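Local coordinates for fructooligosaccharide ABC transporter substrate-binding protein FusA (Streptococcus pneumoniae, PDB 5G5Y), which captures short- and long-chain fructooligosaccharides, preferring tetrasaccharides and larger, for uptake as the solute-binding subunit of the FusABC-MsmK ABC importer, at residues 34-39 with 323-328; 25-30 with 341-346. All coordinates share one frame; numbering follows the deposited sequence.

Overall arrangement
Both contacts lie in one lobe of this solute-binding protein, on the same side of the chain's centre, with their own centres about 15 Å apart. Helix 23-32 and strand 34-41 follow each other directly and supply the N-terminal halves; the partners come some 300 residues later, from helix 319-329 in interaction 1 and from the loop after helix 332-340 in interaction 2. Along the chain, the segments of interaction 1 both fall between those of interaction 2. L28 of helix 23-32 packs on W325 of interaction 1, and a zinc ion is shared by E29 and H35. The chain thus returns late to complete the lobe built around its first strands.

Interaction 1: residues 34-39 with 323-328; sequences VHIDWT and AKWIDA. With ZN (zinc ion), chain F; ZN (zinc ion), chain L.
W325 swings its CG opposite the backbone N (chi1 -171°), which carries the indole from helix 323-328 toward strand 34-39, while I36 turns CG1 anti to its carbonyl carbon (chi1 -53°) and a further turn at chi2 brings CD1 over that indole. I36 CD1 stands over one face of the five-membered ring, 4.2 Å from its centroid, a CH-pi contact displaced toward the rim; the nearest ring atom is W325 NE1, 3.8 Å from I36 CD1. V34 adds its CB, 4.0 Å from W325 CD1, at the pyrrole end of the indole. At the benzene end, the two tryptophans approach obliquely, W38 CH2 lying 4.3 Å from W325 CH2. I36 also serves the second indole: its other branch, CG2, sits over the centre of the W38 ring.

The strand runs almost square to the helix, at 92° with 11.1 Å between axes, and is an edge strand, within this chain, of the mixed sheet 34-41, 3-10, 61-63 and 310-312. W325 spans that gap from the helix, with F7 of the neighbouring strand edge-to-face against it and L28 and T32 of helix 23-32 also touching it. The other side of the strand turns to metals: H35 ND1 binds the zinc ion shared with E29, and D37 OD1 holds a second zinc ion, 2.1 Å away, whose remaining ligands are five waters.

One water lies in the plane of the W325 indole, accepting from NE1 at 2.9 Å and donating to V34 O at 2.8 Å; W38 NE1 is hydrogen-bonded to N20 OD1. Apolar side chains therefore make the direct contact between strand and helix, while a single bridging water satisfies the buried indole N-H.

Interaction 2: residues 25-30 with 341-346; sequences LQRLEK and GTYGDD. With ZN (zinc ion), chain F; GOL (glycerol), chain N.
Y343 O is gripped end-on by R27, which sends both terminal nitrogens to this one carbonyl oxygen: NH2 at 2.8 Å, and NH1 at 3.1 Å with a more bent N-H...O angle of 137°. The oxygen lies close to the guanidinium plane, although both nitrogens are tilted from the carbonyl plane and reach it from the same face. Y343 also offers its ring. The R27 guanidinium lies flat on one face of the Y343 phenol, with the planes 7° apart and R27 CZ 4.0 Å from the ring centroid, so a cation-pi stack and a forked hydrogen bond engage a single arginine. In Y343 the ring stands between the backbone N and the carbonyl carbon (chi1 65°), which holds it near its own carbonyl, within reach of the same guanidinium.

Helix 25-30 belongs to helix 23-32, just before the edge strand 34-41 of the lobe's mixed sheet, and the loop follows helix 332-340, whose last residue, W340, binds substrate. The contact thus joins the first helix of the lobe to the chain leaving a helix that ends at the binding site. T342 OG1 is hydrogen-bonded to Q337 OE1 of that helix and lies at the guanidinium edge, 3.0 Å from R27 NH1. G344 CA comes within 4.0 Å of R27 NH2, also near the guanidinium plane.

A glycerol, probably from the crystallisation liquor, bridges the two segments through Q26 and D345, well away from the R27 guanidinium. Q26 NE2 donates to glycerol O1, glycerol O2 donates to Q26 OE1, and on the loop side glycerol O3 donates to D345 OD2 at 2.6 Å.

Interaction 1: residues 34-39 with 323-328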
loop_
_atom_site.group_PDB
_atom_site.type_symbol
_atom_site.label_atom_id
_atom_site.label_comp_id
_atom_site.label_asym_id
_atom_site.label_seq_id
_atom_site.Cartn_x
_atom_site.Cartn_y
_atom_site.Cartn_z
ATOM N N VAL A 34 -26.427 19.041 9.287
ATOM C CA VAL A 34 -25.481 19.951 8.715
ATOM C C VAL A 34 -25.496 19.834 7.189
ATOM O O VAL A 34 -25.347 18.756 6.630
ATOM C CB VAL A 34 -24.036 19.720 9.232
ATOM C CG1 VAL A 34 -23.093 20.763 8.646
ATOM C CG2 VAL A 34 -23.966 19.770 10.767
ATOM N N HIS A 35 -25.691 20.959 6.523
ATOM C CA HIS A 35 -25.653 21.022 5.063
ATOM C C HIS A 35 -24.244 21.395 4.662
ATOM O O HIS A 35 -23.760 22.416 5.099
ATOM C CB HIS A 35 -26.605 22.096 4.528
ATOM C CG HIS A 35 -26.542 22.227 3.047
ATOM N ND1 HIS A 35 -27.266 21.416 2.215
ATOM C CD2 HIS A 35 -25.751 22.980 2.246
ATOM C CE1 HIS A 35 -26.962 21.686 0.960
ATOM N NE2 HIS A 35 -26.044 22.633 0.955
ATOM N N ILE A 36 -23.582 20.548 3.887
ATOM C CA ILE A 36 -22.272 20.849 3.341
ATOM C C ILE A 36 -22.414 21.486 1.970
ATOM O O ILE A 36 -23.054 20.927 1.072
ATOM C CB ILE A 36 -21.372 19.602 3.217
ATOM C CG1 ILE A 36 -21.302 18.859 4.572
ATOM C CG2 ILE A 36 -19.960 20.015 2.775
ATOM C CD1 ILE A 36 -20.769 19.715 5.716
ATOM N N ASP A 37 -21.813 22.653 1.837
ATOM C CA ASP A 37 -21.677 23.308 0.568
ATOM C C ASP A 37 -20.312 22.909 -0.002
ATOM O O ASP A 37 -19.271 23.395 0.464
ATOM C CB ASP A 37 -21.786 24.823 0.685
ATOM C CG ASP A 37 -21.725 25.488 -0.674
ATOM O OD1 ASP A 37 -22.038 24.801 -1.653
ATOM O OD2 ASP A 37 -21.409 26.671 -0.768
ATOM N N TRP A 38 -20.332 22.034 -0.999
ATOM C CA TRP A 38 -19.088 21.436 -1.502
ATOM C C TRP A 38 -18.440 22.238 -2.600
ATOM O O TRP A 38 -19.140 22.728 -3.511
ATOM C CB TRP A 38 -19.303 20.028 -2.046
ATOM C CG TRP A 38 -19.865 19.077 -1.076
ATOM C CD1 TRP A 38 -21.191 18.794 -0.878
ATOM C CD2 TRP A 38 -19.140 18.284 -0.120
ATOM N NE1 TRP A 38 -21.323 17.887 0.115
ATOM C CE2 TRP A 38 -20.088 17.540 0.593
ATOM C CE3 TRP A 38 -17.783 18.120 0.185
ATOM C CZ2 TRP A 38 -19.727 16.649 1.639
ATOM C CZ3 TRP A 38 -17.429 17.235 1.229
ATOM C CH2 TRP A 38 -18.395 16.509 1.913
ATOM N N THR A 39 -17.101 22.304 -2.544
ATOM C CA THR A 39 -16.282 22.724 -3.684
ATOM C C THR A 39 -15.618 21.448 -4.117
ATOM O O THR A 39 -14.668 20.988 -3.454
ATOM C CB THR A 39 -15.248 23.810 -3.299
ATOM O OG1 THR A 39 -15.928 24.980 -2.866
ATOM C CG2 THR A 39 -14.351 24.189 -4.486
ATOM N N ALA A 323 -15.795 19.362 14.147
ATOM C CA ALA A 323 -15.236 18.175 14.810
ATOM C C ALA A 323 -16.274 17.077 14.991
ATOM O O ALA A 323 -15.976 15.912 14.773
ATOM C CB ALA A 323 -14.616 18.532 16.153
ATOM N N LYS A 324 -17.496 17.457 15.371
ATOM C CA LYS A 324 -18.596 16.521 15.462
ATOM C C LYS A 324 -19.028 15.915 14.141
ATOM O O LYS A 324 -19.354 14.728 14.090
ATOM C CB LYS A 324 -19.792 17.155 16.235
ATOM C CG LYS A 324 -19.422 17.343 17.695
ATOM C CD LYS A 324 -20.508 18.033 18.553
ATOM C CE LYS A 324 -20.055 17.969 20.009
ATOM N NZ LYS A 324 -21.047 18.667 20.882
ATOM N N TRP A 325 -19.043 16.704 13.075
ATOM C CA TRP A 325 -19.314 16.201 11.740
ATOM C C TRP A 325 -18.212 15.194 11.358
ATOM O O TRP A 325 -18.511 14.088 10.883
ATOM C CB TRP A 325 -19.362 17.350 10.712
ATOM C CG TRP A 325 -19.827 16.917 9.388
ATOM C CD1 TRP A 325 -21.095 16.969 8.927
ATOM C CD2 TRP A 325 -19.035 16.314 8.333
ATOM N NE1 TRP A 325 -21.165 16.452 7.659
ATOM C CE2 TRP A 325 -19.921 16.022 7.276
ATOM C CE3 TRP A 325 -17.688 15.959 8.203
ATOM C CZ2 TRP A 325 -19.497 15.425 6.079
ATOM C CZ3 TRP A 325 -17.264 15.347 7.020
ATOM C CH2 TRP A 325 -18.160 15.111 5.963
ATOM N N ILE A 326 -16.969 15.549 11.604
ATOM C CA ILE A 326 -15.844 14.622 11.278
ATOM C C ILE A 326 -15.977 13.355 12.131
ATOM O O ILE A 326 -15.827 12.205 11.627
ATOM C CB ILE A 326 -14.465 15.272 11.473
ATOM C CG1 ILE A 326 -14.281 16.415 10.486
ATOM C CG2 ILE A 326 -13.325 14.242 11.243
ATOM C CD1 ILE A 326 -13.147 17.364 10.798
ATOM N N ASP A 327 -16.296 13.514 13.414
ATOM C CA ASP A 327 -16.450 12.314 14.248
ATOM C C ASP A 327 -17.548 11.317 13.794
ATOM O O ASP A 327 -17.358 10.090 13.939
ATOM C CB ASP A 327 -16.577 12.648 15.716
ATOM C CG ASP A 327 -16.201 11.483 16.586
ATOM O OD1 ASP A 327 -15.069 10.945 16.407
ATOM O OD2 ASP A 327 -17.062 11.075 17.392
ATOM N N ALA A 328 -18.621 11.808 13.164
ATOM C CA ALA A 328 -19.671 10.946 12.647
ATOM C C ALA A 328 -19.084 10.029 11.541
ATOM O O ALA A 328 -19.568 8.917 11.341
ATOM C CB ALA A 328 -20.810 11.787 12.144
HETATM ZN ZN ZN F . -29.105 20.593 2.713
HETATM ZN ZN ZN L . -21.990 25.409 -3.648
HETATM O O HOH W 1 -23.878 16.332 6.706
HETATM O O HOH W 2 -22.327 27.503 -3.365
HETATM O O HOH W 3 -21.853 23.256 -4.602
HETATM O O HOH W 4 -19.858 26.002 -3.645
HETATM O O HOH W 5 -21.577 26.195 -5.903
HETATM O O HOH W 6 -24.173 24.814 -4.225
#

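Interaction 2: residues 25-30 with 341-346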
loop_
_atom_site.group_PDB
_atom_site.type_symbol
_atom_site.label_atom_id
_atom_site.label_comp_id
_atom_site.label_asym_id
_atom_site.label_seq_id
_atom_site.Cartn_x
_atom_site.Cartn_y
_atom_site.Cartn_z
ATOM N N LEU A 25 -24.263 10.992 1.475
ATOM C CA LEU A 25 -24.270 12.339 2.029
ATOM C C LEU A 25 -25.693 12.879 2.300
ATOM O O LEU A 25 -25.881 13.735 3.155
ATOM C CB LEU A 25 -23.474 13.263 1.140
ATOM C CG LEU A 25 -21.996 12.836 1.131
ATOM C CD1 LEU A 25 -21.273 13.598 0.051
ATOM C CD2 LEU A 25 -21.346 13.091 2.490
ATOM N N GLN A 26 -26.664 12.382 1.547
ATOM C CA GLN A 26 -28.106 12.665 1.779
ATOM C C GLN A 26 -28.563 12.142 3.120
ATOM O O GLN A 26 -29.158 12.884 3.911
ATOM C CB GLN A 26 -28.944 12.024 0.664
ATOM C CG GLN A 26 -28.816 12.817 -0.608
ATOM C CD GLN A 26 -29.301 12.094 -1.844
ATOM O OE1 GLN A 26 -29.885 11.019 -1.774
ATOM N NE2 GLN A 26 -29.039 12.679 -2.988
ATOM N N ARG A 27 -28.209 10.884 3.410
ATOM C CA ARG A 27 -28.485 10.302 4.717
ATOM C C ARG A 27 -27.722 10.997 5.833
ATOM O O ARG A 27 -28.278 11.245 6.905
ATOM C CB ARG A 27 -28.154 8.802 4.750
ATOM C CG ARG A 27 -29.027 7.972 3.835
ATOM C CD ARG A 27 -28.917 6.511 4.195
ATOM N NE ARG A 27 -29.655 5.634 3.275
ATOM C CZ ARG A 27 -29.132 4.706 2.489
ATOM N NH1 ARG A 27 -27.808 4.480 2.425
ATOM N NH2 ARG A 27 -29.958 3.973 1.741
ATOM N N LEU A 28 -26.439 11.283 5.596
ATOM C CA LEU A 28 -25.652 11.987 6.571
ATOM C C LEU A 28 -26.227 13.338 6.983
ATOM O O LEU A 28 -26.221 13.666 8.168
ATOM C CB LEU A 28 -24.236 12.193 6.091
ATOM C CG LEU A 28 -23.267 12.720 7.133
ATOM C CD1 LEU A 28 -22.932 11.593 8.159
ATOM C CD2 LEU A 28 -22.041 13.215 6.405
ATOM N N GLU A 29 -26.681 14.142 6.020
ATOM C CA GLU A 29 -27.248 15.438 6.350
ATOM C C GLU A 29 -28.485 15.276 7.221
ATOM O O GLU A 29 -28.682 16.070 8.117
ATOM C CB GLU A 29 -27.571 16.269 5.100
ATOM C CG GLU A 29 -28.203 17.607 5.431
ATOM C CD GLU A 29 -28.317 18.538 4.251
ATOM O OE1 GLU A 29 -27.635 18.329 3.211
ATOM O OE2 GLU A 29 -29.090 19.529 4.420
ATOM N N LYS A 30 -29.308 14.270 6.961
ATOM C CA LYS A 30 -30.477 14.034 7.805
ATOM C C LYS A 30 -30.066 13.744 9.235
ATOM O O LYS A 30 -30.725 14.190 10.166
ATOM C CB LYS A 30 -31.334 12.880 7.293
ATOM C CG LYS A 30 -32.250 13.240 6.150
ATOM C CD LYS A 30 -32.845 11.973 5.551
ATOM C CE LYS A 30 -34.013 12.260 4.613
ATOM N NZ LYS A 30 -33.555 12.985 3.402
ATOM N N GLY A 341 -18.829 2.225 -0.298
ATOM C CA GLY A 341 -20.133 2.353 -0.947
ATOM C C GLY A 341 -21.279 2.221 0.013
ATOM O O GLY A 341 -21.090 2.288 1.220
ATOM N N THR A 342 -22.489 2.022 -0.501
ATOM C CA THR A 342 -23.633 2.000 0.386
ATOM C C THR A 342 -24.686 0.937 -0.009
ATOM O O THR A 342 -24.421 0.075 -0.821
ATOM C CB THR A 342 -24.190 3.438 0.556
ATOM O OG1 THR A 342 -25.155 3.469 1.614
ATOM C CG2 THR A 342 -24.808 3.965 -0.765
ATOM N N TYR A 343 -25.840 1.015 0.635
ATOM C CA TYR A 343 -26.930 0.058 0.516
ATOM C C TYR A 343 -28.216 0.835 0.263
ATOM O O TYR A 343 -28.289 2.046 0.542
ATOM C CB TYR A 343 -27.107 -0.692 1.857
ATOM C CG TYR A 343 -27.544 0.226 2.982
ATOM C CD1 TYR A 343 -26.599 0.933 3.738
ATOM C CD2 TYR A 343 -28.912 0.481 3.225
ATOM C CE1 TYR A 343 -26.991 1.830 4.721
ATOM C CE2 TYR A 343 -29.311 1.361 4.219
ATOM C CZ TYR A 343 -28.338 2.038 4.957
ATOM O OH TYR A 343 -28.708 2.911 5.928
ATOM N N GLY A 344 -29.236 0.114 -0.213
ATOM C CA GLY A 344 -30.624 0.600 -0.211
ATOM C C GLY A 344 -31.028 1.557 -1.319
ATOM O O GLY A 344 -32.143 2.085 -1.283
ATOM N N ASP A 345 -30.169 1.799 -2.304
ATOM C CA ASP A 345 -30.551 2.653 -3.434
ATOM C C ASP A 345 -31.432 1.865 -4.415
ATOM O O ASP A 345 -31.036 0.799 -4.889
ATOM C CB ASP A 345 -29.334 3.202 -4.178
ATOM C CG ASP A 345 -29.648 4.497 -4.977
ATOM O OD1 ASP A 345 -30.842 4.868 -5.137
ATOM O OD2 ASP A 345 -28.692 5.147 -5.449
ATOM N N ASP A 346 -32.616 2.403 -4.723
ATOM C CA ASP A 346 -33.447 1.846 -5.808
ATOM C C ASP A 346 -33.154 2.421 -7.218
ATOM O O ASP A 346 -33.765 1.985 -8.169
ATOM C CB ASP A 346 -34.944 1.952 -5.468
ATOM C CG ASP A 346 -35.455 3.385 -5.427
ATOM O OD1 ASP A 346 -34.714 4.321 -5.795
ATOM O OD2 ASP A 346 -36.617 3.583 -5.018
HETATM ZN ZN ZN F . -29.105 20.593 2.713
HETATM C C1 GOL N . -29.588 10.575 -6.043
HETATM O O1 GOL N . -30.112 11.601 -5.210
HETATM C C2 GOL N . -29.664 9.237 -5.306
HETATM O O2 GOL N . -29.717 9.366 -3.876
HETATM C C3 GOL N . -28.484 8.365 -5.693
HETATM O O3 GOL N . -29.028 7.411 -6.612
#